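Local structure of variant surface glycoprotein MITAT 1.1 (Trypanosoma brucei brucei, 5LY9) at residues A1-K7 against N179-T185. The protein forms the dense surface coat of the parasite, whose switching between antigenically distinct variants lets the trypanosome evade the host immune response. Numbering follows the deposited sequence.
Sequences AERTGLK and NTFQPTT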
ATOM      1  N   ALA A   1      20.466   6.891  37.801  1.00 25.98           N
ATOM      2  CA  ALA A   1      21.664   7.761  37.864  1.00 25.64           C
ATOM      3  C   ALA A   1      22.045   8.159  36.430  1.00 26.47           C
ATOM      4  O   ALA A   1      21.746   7.452  35.463  1.00 26.02           O
ATOM      5  CB  ALA A   1      22.832   7.033  38.530  1.00 26.52           C
ATOM      6  N   GLU A   2      22.743   9.276  36.313  1.00 25.77           N
ATOM      7  CA  GLU A   2      23.373   9.640  35.033  1.00 25.37           C
ATOM      8  C   GLU A   2      24.204   8.502  34.499  1.00 24.71           C
ATOM      9  O   GLU A   2      24.885   7.792  35.262  1.00 25.18           O
ATOM     10  CB  GLU A   2      24.321  10.847  35.267  1.00 26.87           C
ATOM     11  CG  GLU A   2      24.850  11.489  33.984  1.00 27.55           C
ATOM     12  CD  GLU A   2      26.163  12.273  34.120  1.00 28.85           C
ATOM     13  OE1 GLU A   2      26.697  12.364  35.275  1.00 29.50           O
ATOM     14  OE2 GLU A   2      26.659  12.781  33.069  1.00 28.03           O
ATOM     15  N   ARG A   3      24.096   8.294  33.212  1.00 24.50           N
ATOM     16  CA  ARG A   3      24.919   7.391  32.458  1.00 24.01           C
ATOM     17  C   ARG A   3      24.994   5.879  32.856  1.00 23.85           C
ATOM     18  O   ARG A   3      25.918   5.196  32.400  1.00 25.22           O
ATOM     19  CB  ARG A   3      26.317   7.975  32.175  1.00 25.03           C
ATOM     20  CG  ARG A   3      27.340   8.173  33.279  1.00 26.05           C
ATOM     21  CD  ARG A   3      27.741   6.944  34.080  1.00 25.83           C
ATOM     22  NE  ARG A   3      28.814   7.306  35.059  1.00 27.87           N
ATOM     23  CZ  ARG A   3      28.588   7.867  36.233  1.00 28.08           C
ATOM     24  NH1 ARG A   3      27.355   8.094  36.690  1.00 28.81           N
ATOM     25  NH2 ARG A   3      29.636   8.179  37.018  1.00 29.17           N
ATOM     26  N   THR A   4      23.980   5.374  33.526  1.00 23.46           N
ATOM     27  CA  THR A   4      23.779   3.896  33.596  1.00 23.94           C
ATOM     28  C   THR A   4      22.870   3.451  32.464  1.00 24.28           C
ATOM     29  O   THR A   4      22.224   4.296  31.768  1.00 24.81           O
ATOM     30  CB  THR A   4      23.283   3.471  34.954  1.00 24.43           C
ATOM     31  OG1 THR A   4      22.052   4.157  35.246  1.00 24.63           O
ATOM     32  CG2 THR A   4      24.388   3.780  36.011  1.00 26.49           C
ATOM     33  N   GLY A   5      22.858   2.159  32.193  1.00 22.79           N
ATOM     34  CA  GLY A   5      22.029   1.637  31.169  1.00 24.12           C
ATOM     35  C   GLY A   5      20.539   1.794  31.347  1.00 23.87           C
ATOM     36  O   GLY A   5      20.020   2.103  32.392  1.00 23.08           O
ATOM     37  N   LEU A   6      19.849   1.526  30.277  1.00 23.21           N
ATOM     38  CA  LEU A   6      18.409   1.595  30.285  1.00 24.57           C
ATOM     39  C   LEU A   6      17.782   0.287  30.874  1.00 24.39           C
ATOM     40  O   LEU A   6      18.098  -0.836  30.408  1.00 23.54           O
ATOM     41  CB  LEU A   6      17.978   1.780  28.849  1.00 24.34           C
ATOM     42  CG  LEU A   6      16.611   2.294  28.568  1.00 25.76           C
ATOM     43  CD1 LEU A   6      16.455   3.697  29.193  1.00 25.98           C
ATOM     44  CD2 LEU A   6      16.375   2.331  27.037  1.00 25.72           C
ATOM     45  N   LYS A   7      16.945   0.438  31.921  1.00 24.23           N
ATOM     46  CA  LYS A   7      16.247  -0.718  32.516  1.00 24.85           C
ATOM     47  C   LYS A   7      15.286  -1.371  31.526  1.00 24.32           C
ATOM     48  O   LYS A   7      14.725  -0.661  30.668  1.00 23.66           O
ATOM     49  CB  LYS A   7      15.431  -0.312  33.743  1.00 25.23           C
ATOM     50  CG  LYS A   7      16.259   0.238  34.904  1.00 27.41           C
ATOM     51  CD  LYS A   7      15.298   0.817  35.937  1.00 28.68           C
ATOM     52  CE  LYS A   7      15.933   1.197  37.249  1.00 29.67           C
ATOM     53  NZ  LYS A   7      14.904   1.602  38.238  1.00 30.02           N
ATOM     54  N   ASN A 179      16.726   7.526  39.587  1.00 26.95           N
ATOM     55  CA  ASN A 179      16.943   6.123  39.203  1.00 27.90           C
ATOM     56  C   ASN A 179      15.753   5.458  38.579  1.00 28.20           C
ATOM     57  O   ASN A 179      15.572   4.256  38.751  1.00 28.27           O
ATOM     58  CB  ASN A 179      17.535   5.298  40.347  1.00 28.37           C
ATOM     59  CG  ASN A 179      18.703   5.995  40.996  1.00 29.11           C
ATOM     60  OD1 ASN A 179      19.670   6.364  40.315  1.00 27.80           O
ATOM     61  ND2 ASN A 179      18.587   6.262  42.288  1.00 30.28           N
ATOM     62  N   THR A 180      14.960   6.214  37.824  1.00 27.96           N
ATOM     63  CA  THR A 180      13.664   5.691  37.393  1.00 28.49           C
ATOM     64  C   THR A 180      13.817   4.696  36.260  1.00 26.09           C
ATOM     65  O   THR A 180      13.380   3.543  36.374  1.00 26.50           O
ATOM     66  CB  THR A 180      12.725   6.824  36.919  1.00 29.35           C
ATOM     67  OG1 THR A 180      12.754   7.858  37.893  1.00 29.22           O
ATOM     68  CG2 THR A 180      11.252   6.240  36.695  1.00 29.70           C
ATOM     69  N   PHE A 181      14.426   5.130  35.167  1.00 24.67           N
ATOM     70  CA  PHE A 181      14.610   4.206  33.980  1.00 24.42           C
ATOM     71  C   PHE A 181      16.080   3.809  33.750  1.00 23.58           C
ATOM     72  O   PHE A 181      16.384   3.028  32.881  1.00 25.43           O
ATOM     73  CB  PHE A 181      13.963   4.824  32.749  1.00 23.88           C
ATOM     74  CG  PHE A 181      12.519   5.135  32.950  1.00 24.88           C
ATOM     75  CD1 PHE A 181      11.607   4.111  33.253  1.00 25.43           C
ATOM     76  CD2 PHE A 181      12.055   6.413  32.831  1.00 26.14           C
ATOM     77  CE1 PHE A 181      10.306   4.395  33.513  1.00 25.69           C
ATOM     78  CE2 PHE A 181      10.699   6.710  33.061  1.00 25.81           C
ATOM     79  CZ  PHE A 181       9.829   5.701  33.406  1.00 26.19           C
ATOM     80  N   GLN A 182      16.984   4.343  34.546  1.00 22.73           N
ATOM     81  CA  GLN A 182      18.415   4.070  34.547  1.00 23.06           C
ATOM     82  C   GLN A 182      18.751   3.854  36.043  1.00 24.40           C
ATOM     83  O   GLN A 182      18.392   4.685  36.874  1.00 24.60           O
ATOM     84  CB  GLN A 182      19.216   5.249  33.984  1.00 23.47           C
ATOM     85  CG  GLN A 182      19.085   5.378  32.474  1.00 23.22           C
ATOM     86  CD  GLN A 182      19.545   6.754  32.005  1.00 24.23           C
ATOM     87  OE1 GLN A 182      18.760   7.712  31.952  1.00 24.51           O
ATOM     88  NE2 GLN A 182      20.847   6.862  31.801  1.00 24.15           N
ATOM     89  N   PRO A 183      19.346   2.723  36.375  1.00 24.33           N
ATOM     90  CA  PRO A 183      19.538   2.405  37.800  1.00 25.86           C
ATOM     91  C   PRO A 183      20.648   3.213  38.470  1.00 26.35           C
ATOM     92  O   PRO A 183      21.373   4.028  37.827  1.00 25.38           O
ATOM     93  CB  PRO A 183      19.921   0.929  37.761  1.00 26.86           C
ATOM     94  CG  PRO A 183      20.664   0.772  36.474  1.00 26.66           C
ATOM     95  CD  PRO A 183      19.937   1.736  35.500  1.00 24.95           C
ATOM     96  N   THR A 184      20.832   2.949  39.772  1.00 26.75           N
ATOM     97  CA  THR A 184      21.946   3.527  40.480  1.00 26.85           C
ATOM     98  C   THR A 184      23.280   3.064  39.895  1.00 25.99           C
ATOM     99  O   THR A 184      23.356   2.044  39.210  1.00 24.06           O
ATOM    100  CB  THR A 184      21.884   3.126  41.963  1.00 30.17           C
ATOM    101  OG1 THR A 184      21.851   1.693  42.071  1.00 30.04           O
ATOM    102  CG2 THR A 184      20.599   3.623  42.585  1.00 33.26           C
ATOM    103  N   THR A 185      24.347   3.803  40.235  1.00 26.10           N
ATOM    104  CA  THR A 185      25.677   3.463  39.737  1.00 26.62           C
ATOM    105  C   THR A 185      26.087   2.126  40.384  1.00 25.41           C
ATOM    106  O   THR A 185      25.686   1.812  41.500  1.00 26.39           O
ATOM    107  CB  THR A 185      26.717   4.497  40.078  1.00 27.88           C
ATOM    108  OG1 THR A 185      26.577   4.767  41.460  1.00 28.91           O
ATOM    109  CG2 THR A 185      26.476   5.703  39.333  1.00 28.48           C
TER
HETATM  110  O   HOH W   1      22.091   9.782  31.578  1.00 23.17           O
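K7 N donates a nearly straight hydrogen bond to F181 O (2.8 Å, 174° at the hydrogen), where the two irregular backbones run in roughly opposite directions. The 1-7 segment opens with a type II beta turn from A1 to T4 and ends on K7, the N-cap residue of helix 8-21. The contact joins the N-terminus of this A-type VSG domain to the loop 179-185, near one end of the elongated molecule. Q182 CA makes a CA-H...O contact with G5 O. The terminal A1 N bonds N179 OD1 in the carbonyl plane, on a lone pair, at 2.7 Å. It also donates to P183 O, from above that carbonyl plane, and to E226. T4 OG1, placed between its N and carbonyl carbon (chi1 58°), gives P183 O a second donor at 2.7 Å. The extended Q182 side chain sends NE2 to T4 O (2.9 Å), with the acceptor near the amide plane, while its OE1 accepts from A227 N. Water 1 accepts from Q182 NE2 and R3 N. Beyond CG the extended K7 chain passes over the backbone carbonyls of F181 and T180. Its NZ donates to two carbonyls on one side, N179 O (2.8 Å) and T180 O (3.1 Å).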